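Local atomic coordinates of collagen adhesin protein (Enterococcus faecalis, PDB entry 2Z1P), a protein that is a cell-wall surface adhesin that probably binds collagen by the Collagen Hug mechanism, this piece comprising its two-domain ligand-binding region. Residues M35-V40 with K298-E303; V40-K45 with G108-G113; V23-T28 with Q138-E143; S18-V23 with T133-Q138; G66-D71 with I87-V92. All coordinates share one frame; numbering follows the deposited sequence.

Interaction 1: residues M35-V40 with K298-E303; sequences MTSIKV and KNVFVE
Ser37 of strand 35-40 and Val300 of the tail that follows strand 289-298 face each other with their CA atoms 5.2 Å apart, where the chain leaves the second domain and returns onto a sheet of the first, immunoglobulin-like one. Such a returning tail is consistent with the latch of the Collagen Hug model, an extension that closes one domain upon the other.

The hydroxyl of Ser37 stands anti to the carbonyl carbon (chi1 -53°), which carries it across to the tail backbone: OG lies 2.8 Å from Phe301 N and 3.3 Å from Val300 CA. A side chain this short allows the tail to lie close against the strand. Val300 spreads its two methyls along the strand. CG2 meets Met35 CB at 3.7 Å, while CG1, anti to the backbone N (chi1 167°), lies 3.4 Å from Ser37 OG and 3.8 Å from Thr36 O. A branched aliphatic residue suits a place where it must cover both backbone and side chain. Met35 is touched at its CB; beyond that its extended chain leads off toward Met67.

Asn299 is held elsewhere, its ND2 bonded to Gln268 O and Gln270 O. At the start of the tail a water donates to Met35 O and accepts from Thr36 OG1, both at 3.0 Å, and accepts a weak bond from Lys298 NZ.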
# COMPACT_ATOMS: atom_id res chain seq x y z
N MET A 35 4.36 -5.15 2.95
CA MET A 35 3.02 -5.71 2.92
C MET A 35 2.99 -6.60 1.70
O MET A 35 3.40 -6.18 0.62
CB MET A 35 1.98 -4.62 2.82
CG MET A 35 2.02 -3.69 3.99
SD MET A 35 0.73 -2.49 3.91
CE MET A 35 0.79 -1.80 5.59
N THR A 36 2.52 -7.83 1.87
CA THR A 36 2.48 -8.78 0.77
C THR A 36 1.20 -9.58 0.86
O THR A 36 0.58 -9.63 1.93
CB THR A 36 3.70 -9.74 0.82
OG1 THR A 36 3.78 -10.48 -0.41
CG2 THR A 36 3.56 -10.73 1.98
N SER A 37 0.81 -10.19 -0.25
CA SER A 37 -0.39 -11.01 -0.31
C SER A 37 -0.01 -12.47 -0.19
O SER A 37 0.99 -12.92 -0.76
CB SER A 37 -1.12 -10.81 -1.64
OG SER A 37 -1.38 -9.44 -1.91
N ILE A 38 -0.81 -13.21 0.57
CA ILE A 38 -0.61 -14.63 0.77
C ILE A 38 -1.88 -15.26 0.18
O ILE A 38 -3.00 -14.85 0.53
CB ILE A 38 -0.49 -14.98 2.28
CG1 ILE A 38 0.68 -14.21 2.89
CG2 ILE A 38 -0.27 -16.47 2.47
CD1 ILE A 38 0.90 -14.50 4.33
N LYS A 39 -1.71 -16.22 -0.72
CA LYS A 39 -2.85 -16.86 -1.37
C LYS A 39 -3.04 -18.32 -0.96
O LYS A 39 -2.18 -19.15 -1.21
CB LYS A 39 -2.67 -16.77 -2.87
CG LYS A 39 -3.81 -17.32 -3.66
CD LYS A 39 -3.40 -17.43 -5.08
CE LYS A 39 -4.55 -17.82 -5.92
NZ LYS A 39 -4.07 -18.03 -7.30
N VAL A 40 -4.18 -18.61 -0.34
CA VAL A 40 -4.49 -19.98 0.09
C VAL A 40 -5.51 -20.65 -0.83
O VAL A 40 -6.69 -20.29 -0.83
CB VAL A 40 -5.06 -20.00 1.52
CG1 VAL A 40 -5.17 -21.46 2.00
CG2 VAL A 40 -4.19 -19.18 2.46
N LYS A 298 2.47 -1.11 -5.33
CA LYS A 298 1.89 -2.45 -5.42
C LYS A 298 0.71 -2.61 -4.48
O LYS A 298 0.75 -2.19 -3.32
CB LYS A 298 2.94 -3.52 -5.10
CG LYS A 298 3.67 -4.07 -6.31
CD LYS A 298 4.54 -5.28 -5.92
CE LYS A 298 3.72 -6.42 -5.28
NZ LYS A 298 4.55 -7.60 -4.84
N ASN A 299 -0.35 -3.21 -4.98
CA ASN A 299 -1.54 -3.44 -4.19
C ASN A 299 -1.45 -4.84 -3.58
O ASN A 299 -0.84 -5.74 -4.15
CB ASN A 299 -2.80 -3.31 -5.07
CG ASN A 299 -4.10 -3.39 -4.29
OD1 ASN A 299 -4.21 -2.92 -3.14
ND2 ASN A 299 -5.12 -3.97 -4.91
N VAL A 300 -2.02 -4.98 -2.39
CA VAL A 300 -2.04 -6.25 -1.69
C VAL A 300 -3.42 -6.86 -1.95
O VAL A 300 -4.43 -6.42 -1.40
CB VAL A 300 -1.84 -6.06 -0.17
CG1 VAL A 300 -2.20 -7.34 0.57
CG2 VAL A 300 -0.40 -5.69 0.13
N PHE A 301 -3.45 -7.87 -2.82
CA PHE A 301 -4.68 -8.54 -3.18
C PHE A 301 -5.48 -9.13 -2.05
O PHE A 301 -4.95 -9.81 -1.17
CB PHE A 301 -4.38 -9.62 -4.20
CG PHE A 301 -4.06 -9.09 -5.55
CD1 PHE A 301 -4.99 -8.31 -6.23
CD2 PHE A 301 -2.83 -9.36 -6.15
CE1 PHE A 301 -4.72 -7.80 -7.48
CE2 PHE A 301 -2.55 -8.85 -7.42
CZ PHE A 301 -3.50 -8.07 -8.08
N VAL A 302 -6.78 -8.86 -2.07
CA VAL A 302 -7.68 -9.41 -1.07
C VAL A 302 -8.80 -9.96 -1.94
O VAL A 302 -9.78 -9.28 -2.21
CB VAL A 302 -8.23 -8.32 -0.13
CG1 VAL A 302 -7.21 -8.03 0.96
CG2 VAL A 302 -8.53 -7.05 -0.93
N GLU A 303 -8.62 -11.19 -2.43
CA GLU A 303 -9.60 -11.84 -3.28
C GLU A 303 -10.13 -13.06 -2.54
O GLU A 303 -9.80 -13.27 -1.37
CB GLU A 303 -8.98 -12.26 -4.61
O HOH W 1 4.66 -7.84 -1.47

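Interaction 2: residues V40-K45 with G108-G113; sequences VSFSDK and GHFSFG
Val40 to Ser43 runs antiparallel to Gly108-Gly113, the short strand axes 4.5 Å apart at closest and 164° between directions, with Phe42 and Gly108 forming a hydrogen-bonded pair. Two bonds join that pair, Phe42 N to Gly108 O and Gly108 N to Phe42 O, each 3.0 Å and nearly straight. Farther along, Val40 N donates to Phe110 O at 3.0 Å, whereas the return bond from Phe110 N to Val40 O is bent and weak.

Phe42, Val40 and Phe110 share one face of the sheet. With chi1 at 52°, the CG of Phe42 sits between its own N and carbonyl carbon, and the ring folds across the neighbouring strand: Gly108 C and His109 N lie over one ring face, and glycine, lacking a side chain, leaves room for it. The rim of this ring meets the rim of Phe110, CE2 to CD2 at 3.9 Å, the two side chains crossing at about a right angle. Val40 lies alongside Phe110 and sets its CB over the ring face in a CH-pi contact, 4.0 Å from the centroid and 17° off the normal. Its CG2 also reaches the edge of Phe112 at CE1, 4.0 Å away.

Phe110 and Phe112 continue inward to Val92 of the facing sheet, giving the aromatic and aliphatic filling of a beta sandwich in this immunoglobulin-like domain.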
# COMPACT_ATOMS: atom_id res chain seq x y z
N VAL A 40 -4.18 -18.61 -0.34
CA VAL A 40 -4.49 -19.98 0.09
C VAL A 40 -5.51 -20.65 -0.83
O VAL A 40 -6.69 -20.29 -0.83
CB VAL A 40 -5.06 -20.00 1.52
CG1 VAL A 40 -5.17 -21.46 2.00
CG2 VAL A 40 -4.19 -19.18 2.46
N SER A 41 -5.08 -21.63 -1.62
CA SER A 41 -5.98 -22.34 -2.51
C SER A 41 -6.48 -23.61 -1.83
O SER A 41 -5.79 -24.17 -0.98
CB SER A 41 -5.24 -22.70 -3.80
OG SER A 41 -4.67 -21.55 -4.40
N PHE A 42 -7.68 -24.07 -2.17
CA PHE A 42 -8.20 -25.30 -1.57
C PHE A 42 -9.02 -26.11 -2.56
O PHE A 42 -9.62 -25.56 -3.48
CB PHE A 42 -9.05 -24.98 -0.34
CG PHE A 42 -10.11 -23.97 -0.59
CD1 PHE A 42 -11.16 -24.24 -1.47
CD2 PHE A 42 -10.06 -22.72 0.03
CE1 PHE A 42 -12.13 -23.30 -1.73
CE2 PHE A 42 -11.04 -21.77 -0.22
CZ PHE A 42 -12.08 -22.05 -1.10
N SER A 43 -9.03 -27.42 -2.35
CA SER A 43 -9.75 -28.36 -3.22
C SER A 43 -10.43 -29.45 -2.39
O SER A 43 -9.93 -29.86 -1.34
CB SER A 43 -8.79 -29.04 -4.20
OG SER A 43 -8.08 -28.09 -4.98
N ASP A 44 -11.58 -29.92 -2.87
CA ASP A 44 -12.28 -30.97 -2.17
C ASP A 44 -11.60 -32.26 -2.60
O ASP A 44 -11.54 -32.59 -3.79
CB ASP A 44 -13.77 -30.98 -2.54
CG ASP A 44 -14.69 -30.79 -1.33
OD1 ASP A 44 -15.92 -30.74 -1.51
OD2 ASP A 44 -14.18 -30.70 -0.19
N LYS A 45 -11.06 -32.97 -1.62
CA LYS A 45 -10.36 -34.22 -1.86
C LYS A 45 -11.24 -35.43 -1.50
O LYS A 45 -12.17 -35.33 -0.69
CB LYS A 45 -9.03 -34.23 -1.08
CG LYS A 45 -7.78 -34.37 -1.96
CD LYS A 45 -7.76 -33.35 -3.11
CE LYS A 45 -6.89 -32.13 -2.80
NZ LYS A 45 -7.32 -31.36 -1.59
N GLY A 108 -11.46 -23.62 -4.89
CA GLY A 108 -11.39 -22.19 -4.68
C GLY A 108 -10.07 -21.69 -4.13
O GLY A 108 -9.06 -22.39 -4.17
N HIS A 109 -10.09 -20.46 -3.62
CA HIS A 109 -8.91 -19.84 -3.06
C HIS A 109 -9.29 -18.54 -2.35
O HIS A 109 -10.45 -18.16 -2.31
CB HIS A 109 -7.87 -19.55 -4.17
CG HIS A 109 -8.11 -18.29 -4.94
ND1 HIS A 109 -8.86 -18.23 -6.09
CD2 HIS A 109 -7.61 -17.03 -4.77
CE1 HIS A 109 -8.82 -17.02 -6.60
NE2 HIS A 109 -8.06 -16.26 -5.80
N PHE A 110 -8.31 -17.87 -1.77
CA PHE A 110 -8.57 -16.61 -1.10
C PHE A 110 -7.25 -15.99 -0.68
O PHE A 110 -6.42 -16.64 -0.05
CB PHE A 110 -9.53 -16.81 0.09
CG PHE A 110 -8.93 -17.49 1.30
CD1 PHE A 110 -8.10 -16.80 2.18
CD2 PHE A 110 -9.27 -18.81 1.62
CE1 PHE A 110 -7.62 -17.40 3.35
CE2 PHE A 110 -8.79 -19.42 2.79
CZ PHE A 110 -7.97 -18.71 3.66
N SER A 111 -7.05 -14.75 -1.09
CA SER A 111 -5.84 -14.01 -0.76
C SER A 111 -6.15 -13.04 0.36
O SER A 111 -7.27 -12.52 0.45
CB SER A 111 -5.35 -13.21 -1.97
OG SER A 111 -5.25 -14.02 -3.13
N PHE A 112 -5.17 -12.81 1.24
CA PHE A 112 -5.30 -11.86 2.33
C PHE A 112 -3.96 -11.14 2.45
O PHE A 112 -2.94 -11.65 1.96
CB PHE A 112 -5.72 -12.52 3.65
CG PHE A 112 -4.69 -13.45 4.23
CD1 PHE A 112 -4.51 -14.73 3.70
CD2 PHE A 112 -3.93 -13.07 5.32
CE1 PHE A 112 -3.57 -15.62 4.26
CE2 PHE A 112 -2.99 -13.94 5.89
CZ PHE A 112 -2.81 -15.22 5.36
N GLY A 113 -3.96 -9.96 3.06
CA GLY A 113 -2.73 -9.20 3.19
C GLY A 113 -2.15 -9.18 4.57
O GLY A 113 -2.89 -9.21 5.56

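Interaction 3: residues V23-T28 with Q138-E143; sequences VELDHT and QRLTIE
Leu140 holds CG on the side away from the carbonyl carbon (chi1 -88°), and its second torsion (36°) swings CD1 to 3.5 Å from Thr28 CG2; Gln138, with its chain extended beyond CG (chi2 178°), sends its amide across toward Val23 and Leu25. This is the edge of an immunoglobulin-like sandwich where the first strand changes sheets: strand 20-25 pairs in one sheet, and after a turn strand 29-31 runs parallel to strand 138-143 in the other, as the A' strand does beside G in Ig domains.

The side chains fill the gap between the sheets. Thr28 crosses both Gln138 and Leu140 at about a right angle, while Leu25 comes obliquely against the glutamine, whose CD is 3.9 Å from Val23 O. Leu25 CD2 approaches Leu140 CD2 more loosely, at 4.4 Å. Leucines suit the buried side, and the long polar glutamine can span toward strand 23-25 near the rim.

Within the turn, His27 ND1 donates in the ring plane to Asp26 OD2 (3.0 Å), and its NE2 bonds Glu34, so both ring nitrogens are engaged. Pairing with the last strand then begins at Thr28. Leu140 CA makes a CA-H...O contact with Thr28 O, and the same oxygen accepts Thr141 N at 3.0 Å, the donor lying almost on the line of the carbonyl bond.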
# COMPACT_ATOMS: atom_id res chain seq x y z
N VAL A 23 -0.51 -22.45 0.42
CA VAL A 23 -0.54 -21.10 0.97
C VAL A 23 0.74 -20.50 0.40
O VAL A 23 1.83 -20.66 0.94
CB VAL A 23 -0.52 -21.09 2.53
CG1 VAL A 23 0.37 -22.20 3.05
CG2 VAL A 23 -0.05 -19.74 3.05
N GLU A 24 0.58 -19.81 -0.72
CA GLU A 24 1.68 -19.24 -1.45
C GLU A 24 1.86 -17.73 -1.33
O GLU A 24 0.90 -16.96 -1.38
CB GLU A 24 1.49 -19.64 -2.91
CG GLU A 24 2.17 -18.81 -3.95
CD GLU A 24 1.54 -19.01 -5.31
OE1 GLU A 24 2.12 -18.53 -6.31
OE2 GLU A 24 0.46 -19.63 -5.40
N LEU A 25 3.11 -17.33 -1.17
CA LEU A 25 3.46 -15.92 -1.09
C LEU A 25 4.24 -15.65 -2.37
O LEU A 25 4.88 -16.57 -2.90
CB LEU A 25 4.35 -15.62 0.12
CG LEU A 25 3.91 -15.80 1.57
CD1 LEU A 25 4.12 -17.24 1.99
CD2 LEU A 25 4.75 -14.89 2.47
N ASP A 26 4.19 -14.43 -2.89
CA ASP A 26 4.92 -14.13 -4.12
C ASP A 26 6.40 -14.49 -4.00
O ASP A 26 6.90 -15.30 -4.78
CB ASP A 26 4.77 -12.66 -4.48
CG ASP A 26 5.38 -12.35 -5.82
OD1 ASP A 26 4.92 -12.92 -6.83
OD2 ASP A 26 6.33 -11.54 -5.86
N HIS A 27 7.10 -13.88 -3.05
CA HIS A 27 8.51 -14.20 -2.83
C HIS A 27 8.70 -14.46 -1.34
O HIS A 27 7.99 -13.90 -0.51
CB HIS A 27 9.41 -13.05 -3.30
CG HIS A 27 8.97 -11.71 -2.82
ND1 HIS A 27 7.88 -11.05 -3.35
CD2 HIS A 27 9.47 -10.91 -1.85
CE1 HIS A 27 7.72 -9.90 -2.72
NE2 HIS A 27 8.67 -9.79 -1.80
N THR A 28 9.66 -15.32 -0.99
CA THR A 28 9.91 -15.67 0.41
C THR A 28 10.95 -14.83 1.15
O THR A 28 11.37 -15.19 2.25
CB THR A 28 10.26 -17.18 0.54
OG1 THR A 28 11.09 -17.58 -0.56
CG2 THR A 28 8.99 -18.03 0.56
N GLN A 138 7.63 -23.37 5.00
CA GLN A 138 8.43 -22.47 4.20
C GLN A 138 9.42 -21.64 4.99
O GLN A 138 9.14 -21.18 6.10
CB GLN A 138 7.51 -21.55 3.43
CG GLN A 138 6.48 -22.30 2.65
CD GLN A 138 5.56 -21.36 1.92
OE1 GLN A 138 4.36 -21.34 2.17
NE2 GLN A 138 6.13 -20.57 1.02
N ARG A 139 10.59 -21.46 4.39
CA ARG A 139 11.68 -20.69 4.94
C ARG A 139 11.50 -19.22 4.54
O ARG A 139 11.82 -18.83 3.42
CB ARG A 139 13.00 -21.21 4.39
CG ARG A 139 14.17 -20.27 4.56
CD ARG A 139 15.02 -20.67 5.74
NE ARG A 139 15.72 -21.95 5.54
CZ ARG A 139 16.57 -22.19 4.55
NH1 ARG A 139 16.83 -21.25 3.65
NH2 ARG A 139 17.17 -23.37 4.47
N LEU A 140 10.96 -18.42 5.45
CA LEU A 140 10.75 -17.00 5.22
C LEU A 140 11.88 -16.19 5.85
O LEU A 140 12.24 -16.40 7.00
CB LEU A 140 9.39 -16.57 5.79
CG LEU A 140 8.17 -16.70 4.88
CD1 LEU A 140 8.26 -17.93 4.01
CD2 LEU A 140 6.94 -16.74 5.75
N THR A 141 12.42 -15.26 5.08
CA THR A 141 13.52 -14.45 5.56
C THR A 141 13.15 -12.96 5.51
O THR A 141 12.91 -12.40 4.44
CB THR A 141 14.79 -14.70 4.70
OG1 THR A 141 14.85 -16.09 4.35
CG2 THR A 141 16.05 -14.36 5.47
N ILE A 142 13.10 -12.35 6.68
CA ILE A 142 12.79 -10.93 6.82
C ILE A 142 14.12 -10.21 7.08
O ILE A 142 14.65 -10.24 8.19
CB ILE A 142 11.84 -10.71 8.01
CG1 ILE A 142 10.62 -11.63 7.88
CG2 ILE A 142 11.39 -9.26 8.05
CD1 ILE A 142 9.84 -11.75 9.16
N GLU A 143 14.65 -9.57 6.04
CA GLU A 143 15.94 -8.89 6.11
C GLU A 143 15.97 -7.52 6.79
O GLU A 143 14.93 -6.91 7.03
CB GLU A 143 16.51 -8.77 4.69
CG GLU A 143 15.54 -8.19 3.67
CD GLU A 143 15.89 -8.58 2.23
OE1 GLU A 143 16.95 -9.23 2.03
OE2 GLU A 143 15.10 -8.24 1.31

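Interaction 4: residues S18-V23 with T133-Q138; sequences SIVDKV and TATATQ
Val20 and Thr133 reach toward each other tip to tip, CG1 against CG2 at 3.6 Å, to begin a row of apolar contacts between the outermost strand 20-25 and the loop that joins strands 125-129 and 138-143. Here threonines of the loop offer methyls to valines of the strand, and beta-branched residues on both sides give compact, stiff surfaces. Val20 holds its CG1 anti to the backbone N (chi1 -165°), which puts that methyl toward the loop; the same CG1 lies 4.2 Å from Thr135 CG2, the two side chains crossing at about a right angle. The hydroxyl of Thr135 takes the other direction (chi1 52°), so that OG1 comes 3.5 Å from Val23 CG1. Deeper in, Val20 and Val23 touch Val40, and Thr133 and Val23 touch Leu58.

A second group of contacts sets side chain against backbone. Thr135 rests its CG2 on the chain between Val20 and Lys22, 3.8 Å from both Val20 O and Asp21 O and 3.9 Å from Lys22 CA.

Polar groups of 18-23 find partners elsewhere. Asp21 and Lys22 both point away from the loop; Asp21 OD2 bonds Ser43 OG of the adjacent strand, and the backbone carbonyl Ser18 O accepts a bond from Lys45 NZ.

Asp21 and Lys22 together stand opposite Ser41, forming a classic beta bulge in the first strand of this immunoglobulin-like domain, and Thr135 of the loop packs onto the strand at the bulge.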
# COMPACT_ATOMS: atom_id res chain seq x y z
N SER A 18 -6.60 -32.39 4.36
CA SER A 18 -6.07 -32.59 3.03
C SER A 18 -6.65 -31.55 2.07
O SER A 18 -6.14 -31.37 0.95
CB SER A 18 -6.45 -33.99 2.56
OG SER A 18 -6.57 -34.05 1.15
N ILE A 19 -7.71 -30.88 2.50
CA ILE A 19 -8.37 -29.87 1.68
C ILE A 19 -7.42 -28.77 1.21
O ILE A 19 -7.37 -28.46 0.02
CB ILE A 19 -9.55 -29.23 2.45
CG1 ILE A 19 -10.67 -30.26 2.59
CG2 ILE A 19 -10.06 -28.00 1.71
CD1 ILE A 19 -11.50 -30.09 3.85
N VAL A 20 -6.66 -28.19 2.14
CA VAL A 20 -5.73 -27.11 1.81
C VAL A 20 -4.64 -27.56 0.82
O VAL A 20 -3.86 -28.46 1.13
CB VAL A 20 -5.05 -26.57 3.07
CG1 VAL A 20 -4.39 -25.25 2.77
CG2 VAL A 20 -6.07 -26.44 4.18
N ASP A 21 -4.61 -26.94 -0.35
CA ASP A 21 -3.63 -27.29 -1.39
C ASP A 21 -2.33 -26.51 -1.31
O ASP A 21 -1.27 -27.04 -1.62
CB ASP A 21 -4.26 -27.13 -2.77
CG ASP A 21 -5.37 -28.12 -3.01
OD1 ASP A 21 -5.09 -29.24 -3.50
OD2 ASP A 21 -6.52 -27.79 -2.67
N LYS A 22 -2.42 -25.24 -0.92
CA LYS A 22 -1.22 -24.42 -0.78
C LYS A 22 -1.51 -23.01 -0.26
O LYS A 22 -2.60 -22.48 -0.44
CB LYS A 22 -0.44 -24.34 -2.11
CG LYS A 22 -1.06 -23.50 -3.20
CD LYS A 22 -0.21 -23.50 -4.49
CE LYS A 22 1.21 -23.01 -4.23
NZ LYS A 22 2.03 -22.93 -5.48
N VAL A 23 -0.51 -22.45 0.42
CA VAL A 23 -0.54 -21.10 0.97
C VAL A 23 0.74 -20.50 0.40
O VAL A 23 1.83 -20.66 0.94
CB VAL A 23 -0.52 -21.09 2.53
CG1 VAL A 23 0.37 -22.20 3.05
CG2 VAL A 23 -0.05 -19.74 3.05
N THR A 133 -0.77 -25.55 8.91
CA THR A 133 -1.40 -26.28 7.82
C THR A 133 -0.66 -27.58 7.48
O THR A 133 0.45 -27.82 7.94
CB THR A 133 -1.44 -25.40 6.55
OG1 THR A 133 -2.27 -24.26 6.80
CG2 THR A 133 -1.99 -26.16 5.36
N ALA A 134 -1.29 -28.43 6.68
CA ALA A 134 -0.69 -29.69 6.29
C ALA A 134 0.31 -29.44 5.16
O ALA A 134 1.02 -30.35 4.72
CB ALA A 134 -1.77 -30.64 5.82
N THR A 135 0.34 -28.21 4.68
CA THR A 135 1.23 -27.84 3.59
C THR A 135 2.67 -27.64 4.02
O THR A 135 2.96 -27.38 5.19
CB THR A 135 0.73 -26.56 2.92
OG1 THR A 135 0.52 -25.55 3.92
CG2 THR A 135 -0.57 -26.84 2.15
N ALA A 136 3.57 -27.75 3.05
CA ALA A 136 5.00 -27.58 3.28
C ALA A 136 5.35 -26.42 4.20
O ALA A 136 4.65 -25.41 4.28
CB ALA A 136 5.73 -27.42 1.94
N THR A 137 6.46 -26.59 4.92
CA THR A 137 6.96 -25.57 5.83
C THR A 137 7.88 -24.68 4.98
O THR A 137 8.79 -25.17 4.32
CB THR A 137 7.79 -26.20 6.97
OG1 THR A 137 6.93 -26.98 7.81
CG2 THR A 137 8.48 -25.13 7.79
N GLN A 138 7.63 -23.37 5.00
CA GLN A 138 8.43 -22.47 4.20
C GLN A 138 9.42 -21.64 4.99
O GLN A 138 9.14 -21.18 6.10
CB GLN A 138 7.51 -21.55 3.43
CG GLN A 138 6.48 -22.30 2.65
CD GLN A 138 5.56 -21.36 1.92
OE1 GLN A 138 4.36 -21.34 2.17
NE2 GLN A 138 6.13 -20.57 1.02

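Interaction 5: residues G66-D71 with I87-V92; sequences GMTEND and IYKDHV
Thr68 and Lys89 cross at about a right angle, the lysine chain passing the threonine until NZ stands 3.1 Å from OG1. The lysine runs out nearly straight and then bends at its last torsion (chi4 55°), which turns the ammonium toward Thr68 and the water beside the 66-68 backbone. This water accepts from Lys89 NZ at 2.7 Å and from Thr68 N, and donates to Gly66 O at 2.8 Å, tying three groups together. Glu169 forms a salt bridge with the same NZ.

Thr68 works with both branches. Its OG1 donates in the carbonyl plane, on a lone pair, to Glu69 O at 2.9 Å, while CG2 faces the other segment, 3.3 Å from Ile87 O and 3.7 Å from Tyr88 CA. Gly66 passes close to the turn, its CA 3.7 Å from Tyr88 O; having no side chain suits it to this place. A long, weak bond from Gly66 N to Lys89 O closes that end.

The contact lies where strand 64-66, an outermost strand beside 107-116, meets the turn between strands 84-87 and 91-95 of the facing sheet. Ile87 and Val92 pack on Phe112, and Met67 and Lys89 reach Glu169, in the loop joining strands 160-166 and 172-179 of the second domain.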
# COMPACT_ATOMS: atom_id res chain seq x y z
N GLY A 66 -1.33 -9.96 10.16
CA GLY A 66 -2.35 -9.88 9.13
C GLY A 66 -2.99 -8.51 9.24
O GLY A 66 -3.07 -7.96 10.33
N MET A 67 -3.45 -7.94 8.14
CA MET A 67 -4.04 -6.61 8.22
C MET A 67 -5.57 -6.60 8.22
O MET A 67 -6.21 -6.96 7.22
CB MET A 67 -3.51 -5.73 7.08
CG MET A 67 -2.01 -5.54 7.11
SD MET A 67 -1.41 -4.50 5.77
CE MET A 67 -1.47 -5.67 4.36
N THR A 68 -6.13 -6.18 9.35
CA THR A 68 -7.57 -6.10 9.55
C THR A 68 -8.11 -4.79 8.99
O THR A 68 -7.57 -4.26 8.02
CB THR A 68 -7.90 -6.16 11.05
OG1 THR A 68 -7.44 -4.96 11.69
CG2 THR A 68 -7.22 -7.36 11.69
N GLU A 69 -9.18 -4.29 9.60
CA GLU A 69 -9.78 -3.02 9.20
C GLU A 69 -9.19 -1.96 10.12
O GLU A 69 -8.55 -2.29 11.12
CB GLU A 69 -11.30 -3.06 9.39
CG GLU A 69 -12.04 -3.92 8.39
CD GLU A 69 -11.87 -3.43 6.97
OE1 GLU A 69 -11.41 -2.28 6.79
OE2 GLU A 69 -12.21 -4.19 6.04
N ASN A 70 -9.41 -0.69 9.78
CA ASN A 70 -8.90 0.41 10.59
C ASN A 70 -9.47 0.23 12.00
O ASN A 70 -8.80 0.50 13.01
CB ASN A 70 -9.35 1.74 9.99
CG ASN A 70 -8.28 2.82 10.06
OD1 ASN A 70 -7.74 3.13 11.13
ND2 ASN A 70 -7.97 3.41 8.91
N ASP A 71 -10.71 -0.25 12.07
CA ASP A 71 -11.38 -0.47 13.34
C ASP A 71 -10.74 -1.60 14.14
O ASP A 71 -11.16 -1.86 15.26
CB ASP A 71 -12.85 -0.79 13.10
N ILE A 87 -10.30 -12.02 8.68
CA ILE A 87 -8.85 -11.85 8.82
C ILE A 87 -8.42 -11.04 10.04
O ILE A 87 -8.74 -9.86 10.15
CB ILE A 87 -8.26 -11.17 7.57
CG1 ILE A 87 -8.84 -11.81 6.30
CG2 ILE A 87 -6.76 -11.31 7.56
CD1 ILE A 87 -8.34 -11.23 5.03
N TYR A 88 -7.66 -11.67 10.93
CA TYR A 88 -7.19 -11.00 12.14
C TYR A 88 -5.67 -10.86 12.11
O TYR A 88 -5.00 -11.33 11.18
CB TYR A 88 -7.57 -11.80 13.39
CG TYR A 88 -8.95 -12.39 13.35
CD1 TYR A 88 -9.33 -13.29 12.35
CD2 TYR A 88 -9.90 -12.05 14.32
CE1 TYR A 88 -10.61 -13.84 12.31
CE2 TYR A 88 -11.19 -12.59 14.30
CZ TYR A 88 -11.53 -13.49 13.29
OH TYR A 88 -12.80 -14.02 13.26
N LYS A 89 -5.12 -10.23 13.13
CA LYS A 89 -3.68 -10.05 13.22
C LYS A 89 -2.99 -11.37 13.59
O LYS A 89 -1.90 -11.67 13.09
CB LYS A 89 -3.39 -8.96 14.26
CG LYS A 89 -4.01 -7.60 13.91
CD LYS A 89 -3.80 -6.56 15.02
CE LYS A 89 -3.81 -5.12 14.49
NZ LYS A 89 -5.05 -4.78 13.72
N ASP A 90 -3.64 -12.16 14.46
CA ASP A 90 -3.12 -13.44 14.95
C ASP A 90 -3.37 -14.64 14.05
O ASP A 90 -2.63 -15.63 14.11
CB ASP A 90 -3.72 -13.74 16.34
N HIS A 91 -4.39 -14.57 13.20
CA HIS A 91 -4.74 -15.69 12.34
C HIS A 91 -5.78 -15.31 11.28
O HIS A 91 -6.28 -14.18 11.29
CB HIS A 91 -5.34 -16.78 13.21
CG HIS A 91 -6.48 -16.29 14.05
ND1 HIS A 91 -7.81 -16.53 13.73
CD2 HIS A 91 -6.51 -15.53 15.18
CE1 HIS A 91 -8.59 -15.94 14.62
NE2 HIS A 91 -7.82 -15.33 15.51
N VAL A 92 -6.10 -16.24 10.39
CA VAL A 92 -7.11 -16.03 9.35
C VAL A 92 -8.07 -17.22 9.37
O VAL A 92 -7.62 -18.36 9.45
CB VAL A 92 -6.49 -15.92 7.96
CG1 VAL A 92 -7.55 -16.13 6.88
CG2 VAL A 92 -5.85 -14.56 7.79
O HOH W 2 -3.87 -5.53 11.37

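Overall arrangement
Strand 35-43 connects most of these contacts. Interactions 1 and 2, centres about 13 Å apart, share Val40, and the tail of interaction 1 continues along the partner strand of interaction 2, where Glu303 O lies 3.1 Å from Ser111 N. On the strand's other flank, interactions 3 and 4 share Val23 and Gln138; interaction 4 lies about 10 Å from interaction 2, between centres. Interaction 5 joins the facing sheet to this group through Phe112, and meets interaction 1 at Met35 SD and Met67 SD, 3.5 Å apart. Interactions 1 and 5 both face the second domain, consistent with a closed two-domain arrangement for holding collagen, which is absent here.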